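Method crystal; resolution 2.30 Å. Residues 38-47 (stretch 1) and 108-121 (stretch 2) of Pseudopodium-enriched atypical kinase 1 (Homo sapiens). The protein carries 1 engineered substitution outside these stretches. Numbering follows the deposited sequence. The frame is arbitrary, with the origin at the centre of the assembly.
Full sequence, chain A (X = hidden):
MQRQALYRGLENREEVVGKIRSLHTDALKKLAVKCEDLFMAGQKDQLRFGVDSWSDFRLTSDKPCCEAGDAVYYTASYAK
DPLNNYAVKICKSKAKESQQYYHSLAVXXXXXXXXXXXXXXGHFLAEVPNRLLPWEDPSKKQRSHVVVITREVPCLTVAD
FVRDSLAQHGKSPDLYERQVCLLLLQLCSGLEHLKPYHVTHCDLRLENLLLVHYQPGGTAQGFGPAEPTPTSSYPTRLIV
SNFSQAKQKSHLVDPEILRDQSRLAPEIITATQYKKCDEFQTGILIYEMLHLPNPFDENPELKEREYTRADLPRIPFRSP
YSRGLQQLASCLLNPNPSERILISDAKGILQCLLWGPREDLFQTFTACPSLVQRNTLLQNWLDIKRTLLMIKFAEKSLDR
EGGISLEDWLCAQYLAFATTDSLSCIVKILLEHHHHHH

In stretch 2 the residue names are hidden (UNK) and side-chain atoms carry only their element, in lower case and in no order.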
# COMPACT_ATOMS: atom_id res chain seq x y z
N LEU A 38 10.29 10.05 3.84
CA LEU A 38 9.78 10.59 2.59
C LEU A 38 9.43 12.07 2.72
O LEU A 38 9.64 12.85 1.78
CB LEU A 38 8.55 9.80 2.13
CG LEU A 38 8.81 8.36 1.68
CD1 LEU A 38 7.51 7.69 1.27
CD2 LEU A 38 9.82 8.32 0.54
N PHE A 39 8.89 12.48 3.87
CA PHE A 39 8.56 13.89 4.07
C PHE A 39 9.77 14.75 4.40
O PHE A 39 9.69 15.97 4.27
CB PHE A 39 7.52 14.03 5.19
CG PHE A 39 6.13 13.64 4.78
CD1 PHE A 39 5.31 14.54 4.12
CD2 PHE A 39 5.63 12.38 5.06
CE1 PHE A 39 4.02 14.18 3.74
CE2 PHE A 39 4.35 12.02 4.69
CZ PHE A 39 3.55 12.92 4.03
N MET A 40 10.88 14.14 4.81
CA MET A 40 12.08 14.87 5.20
C MET A 40 13.18 14.81 4.14
O MET A 40 14.28 15.33 4.38
CB MET A 40 12.62 14.35 6.53
CG MET A 40 11.72 14.62 7.73
SD MET A 40 11.60 16.37 8.13
CE MET A 40 13.29 16.74 8.58
N ALA A 41 12.92 14.20 2.99
CA ALA A 41 13.95 14.05 1.98
C ALA A 41 14.28 15.40 1.34
O ALA A 41 13.43 16.28 1.22
CB ALA A 41 13.51 13.06 0.90
N GLY A 42 15.53 15.55 0.93
CA GLY A 42 16.01 16.76 0.29
C GLY A 42 17.40 17.11 0.77
O GLY A 42 17.85 16.71 1.85
N GLN A 43 18.11 17.88 -0.05
CA GLN A 43 19.45 18.32 0.31
C GLN A 43 19.39 19.32 1.46
O GLN A 43 18.56 20.23 1.48
CB GLN A 43 20.14 18.96 -0.90
CG GLN A 43 21.53 19.50 -0.60
CD GLN A 43 22.19 20.12 -1.81
OE1 GLN A 43 21.72 19.97 -2.94
NE2 GLN A 43 23.29 20.84 -1.58
N LYS A 44 20.29 19.14 2.43
CA LYS A 44 20.34 20.01 3.60
C LYS A 44 21.74 20.52 3.90
O LYS A 44 21.97 21.07 4.98
CB LYS A 44 19.77 19.29 4.83
CG LYS A 44 18.32 18.88 4.66
CD LYS A 44 17.82 18.06 5.83
CE LYS A 44 16.43 17.52 5.56
NZ LYS A 44 16.40 16.68 4.33
N ASP A 45 22.68 20.36 2.97
CA ASP A 45 24.01 20.93 3.15
C ASP A 45 23.94 22.45 3.06
O ASP A 45 23.28 23.01 2.18
CB ASP A 45 24.98 20.38 2.11
CG ASP A 45 25.12 18.88 2.17
OD1 ASP A 45 24.85 18.30 3.25
OD2 ASP A 45 25.49 18.27 1.15
N GLN A 46 24.62 23.12 3.98
CA GLN A 46 24.62 24.58 3.99
C GLN A 46 25.42 25.12 2.81
O GLN A 46 26.41 24.53 2.38
CB GLN A 46 25.19 25.11 5.30
CG GLN A 46 24.21 25.06 6.47
CD GLN A 46 24.61 25.97 7.61
OE1 GLN A 46 25.75 26.45 7.68
NE2 GLN A 46 23.67 26.23 8.51
N LEU A 47 24.98 26.26 2.30
CA LEU A 47 25.66 26.91 1.20
C LEU A 47 26.85 27.73 1.70
O LEU A 47 26.98 28.01 2.89
CB LEU A 47 24.69 27.82 0.43
CG LEU A 47 23.43 27.13 -0.11
CD1 LEU A 47 22.48 28.16 -0.70
CD2 LEU A 47 23.80 26.08 -1.14
N UNK A 108 19.07 27.28 17.52
CA UNK A 108 18.41 26.42 16.54
C UNK A 108 19.39 25.57 15.75
O UNK A 108 19.04 24.46 15.33
c UNK A 108 15.63 27.40 14.01
n UNK A 108 16.74 27.23 11.43
n UNK A 108 17.40 29.42 11.52
c UNK A 108 16.81 28.38 12.09
c UNK A 108 17.56 27.27 15.60
n UNK A 108 16.30 28.49 13.31
c UNK A 108 16.62 26.48 14.71
N UNK A 109 20.61 26.05 15.53
CA UNK A 109 21.60 25.27 14.79
C UNK A 109 22.08 24.06 15.58
O UNK A 109 22.53 23.08 14.97
c UNK A 109 24.88 26.49 13.05
c UNK A 109 22.79 26.16 14.40
n UNK A 109 25.90 25.98 12.36
o UNK A 109 24.83 27.68 13.37
c UNK A 109 23.77 25.53 13.43
N UNK A 110 21.99 24.10 16.91
CA UNK A 110 22.41 22.98 17.74
C UNK A 110 21.38 21.86 17.80
O UNK A 110 21.64 20.85 18.46
c UNK A 110 22.72 23.47 19.16
o UNK A 110 21.57 24.04 19.77
N UNK A 111 20.24 22.00 17.13
CA UNK A 111 19.18 21.01 17.16
C UNK A 111 19.22 20.15 15.90
O UNK A 111 19.43 20.66 14.80
c UNK A 111 17.88 22.21 19.73
c UNK A 111 17.65 22.77 18.34
c UNK A 111 16.27 23.41 18.23
c UNK A 111 17.81 21.68 17.28
N UNK A 112 19.00 18.85 16.08
CA UNK A 112 18.84 17.97 14.93
C UNK A 112 17.58 18.36 14.16
O UNK A 112 16.63 18.91 14.71
c UNK A 112 18.75 16.51 15.38
N UNK A 113 17.59 18.07 12.85
CA UNK A 113 16.50 18.52 11.99
C UNK A 113 15.19 17.88 12.44
O UNK A 113 15.15 16.75 12.94
c UNK A 113 16.80 18.20 10.52
c UNK A 113 18.05 18.93 10.06
c UNK A 113 16.94 16.70 10.31
N UNK A 114 14.10 18.63 12.28
CA UNK A 114 12.78 18.16 12.64
C UNK A 114 11.77 18.75 11.67
O UNK A 114 11.93 19.88 11.19
c UNK A 114 9.03 17.56 14.93
n UNK A 114 9.91 18.36 14.36
c UNK A 114 12.41 18.54 14.08
n UNK A 114 9.68 16.56 15.51
c UNK A 114 11.02 16.73 15.31
c UNK A 114 11.18 17.87 14.59
N UNK A 115 10.72 17.97 11.39
CA UNK A 115 9.72 18.35 10.40
C UNK A 115 9.04 19.68 10.74
O UNK A 115 8.66 20.43 9.83
c UNK A 115 8.69 17.23 10.27
c UNK A 115 7.71 17.41 9.15
c UNK A 115 5.87 17.71 7.09
c UNK A 115 5.47 17.89 8.40
c UNK A 115 8.09 17.23 7.83
c UNK A 115 6.39 17.73 9.42
c UNK A 115 7.18 17.38 6.80
N UNK A 116 8.90 19.98 12.03
CA UNK A 116 8.14 21.15 12.47
C UNK A 116 9.02 22.23 13.09
O UNK A 116 8.51 23.12 13.77
c UNK A 116 7.06 20.71 13.47
c UNK A 116 6.12 19.69 12.88
n UNK A 116 5.33 20.10 11.90
o UNK A 116 6.10 18.53 13.31
N UNK A 117 10.33 22.18 12.85
CA UNK A 117 11.26 23.19 13.34
C UNK A 117 12.03 23.74 12.16
O UNK A 117 12.46 22.99 11.28
c UNK A 117 12.24 21.65 16.78
c UNK A 117 11.40 22.12 15.62
c UNK A 117 13.22 23.66 14.86
c UNK A 117 12.21 22.61 14.42
N UNK A 118 12.19 25.06 12.13
CA UNK A 118 12.75 25.72 10.96
C UNK A 118 14.20 25.31 10.73
O UNK A 118 15.01 25.27 11.66
c UNK A 118 12.81 29.48 9.96
o UNK A 118 13.03 30.13 10.98
c UNK A 118 13.14 28.00 9.89
c UNK A 118 12.67 27.24 11.11
n UNK A 118 12.28 30.01 8.87
N UNK A 119 14.52 24.99 9.48
CA UNK A 119 15.87 24.69 9.04
C UNK A 119 16.39 25.84 8.18
O UNK A 119 15.62 26.59 7.57
n UNK A 119 13.88 20.51 7.78
c UNK A 119 15.20 22.21 8.88
o UNK A 119 16.09 20.58 7.36
c UNK A 119 15.09 21.02 7.94
c UNK A 119 15.92 23.38 8.24
N UNK A 120 17.72 25.96 8.12
CA UNK A 120 18.36 26.96 7.28
C UNK A 120 19.56 26.33 6.60
O UNK A 120 20.15 25.37 7.10
c UNK A 120 19.90 27.90 9.06
c UNK A 120 18.78 28.20 8.08
o UNK A 120 19.61 27.54 10.22
o UNK A 120 21.08 28.03 8.67
N UNK A 121 19.92 26.89 5.44
CA UNK A 121 21.07 26.42 4.68
C UNK A 121 22.13 27.51 4.54
O UNK A 121 22.89 27.54 3.57
s UNK A 121 19.76 27.12 2.28
c UNK A 121 20.64 25.92 3.30

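Position 108 has seven side-chain atoms: three carbons, a nitrogen, then a carbon carrying two more nitrogens. That guanidinium end makes it Arg108. It lies in a helix that begins earlier in the chain and does not reach stretch 1. Its NH1 donates to the backbone O of position 118 at 2.6 Å.

Position 109 has three carbons, the third carrying one oxygen and one nitrogen. This is an amide on a two-carbon arm, and the residue is Gln109. It is poorly ordered and brushes Gln46 at the limit of contact.

Position 110 has one carbon and one oxygen, and is Ser110. Position 111 has four carbons, forked at the second: Leu111. Position 112 has a single carbon: Ala112. None of the three touches stretch 1.

Position 113 has one carbon carrying two more. The branch at the first carbon gives Val113. Its CB points toward stretch 1, and its CG2 lies 4.0 Å from Met40 CE.

Position 114 has one carbon and a five-membered ring of three carbons and two nitrogens, so it is His114. Its CB points away from stretch 1. The ring serves its own loop: His114 ND1 accepts from the backbone N of position 116 at 3.0 Å. A type I turn starts here and ends at 117.

Position 115 has one carbon and a ring of six carbons, with no oxygen. It is Phe115. Phe39 CB sits 3.7 Å from Phe115 CE1, and Met40 SD sits 3.6 Å from Phe115 CD1. The sulfur lies at the ring edge.

Position 116 has two carbons, the second carrying one oxygen and one nitrogen: Asn116. Position 117 has four carbons, forked at the first, with one arm two carbons long: Ile117. Position 118 has three carbons, the third carrying one oxygen and one nitrogen: Gln118. All three are buried and make no contact with stretch 1.

Position 119 has the same atoms as 118, but its CB points toward stretch 1. It is Gln119. Lys44 CD is 3.4 Å from Gln119 OE1, and Met40 CE is 3.9 Å from Gln119 NE2.

Position 120 has two carbons, the second carrying two oxygens. This carboxylate is Asp120. Its OD2 forms a salt bridge with Arg108 NH1 at 3.1 Å. Gln46 NE2 approaches Asp120 OD1 to 3.2 Å, but the angle is too poor for a hydrogen bond.

Position 121 has one carbon and one sulfur: Cys121. Its SG is 4.2 Å from Leu47 CD1.

The contact has two parts. In one, Phe39 and Met40 pack on Phe115, and the methionine methyl also reaches Val113 and Gln119. Lys44 NZ bonds to Met40 O at 2.5 Å and Gly42 O at 2.9 Å, which holds its chain back along its own loop. In the other, Leu47 N donates to Cys121 O at 2.8 Å. This is the only hydrogen bond between the stretches, and it is nearly straight at 170°. Together they bury 550 Å².

Stretch 2 (108-121) RQSLAVHFNIQQDC
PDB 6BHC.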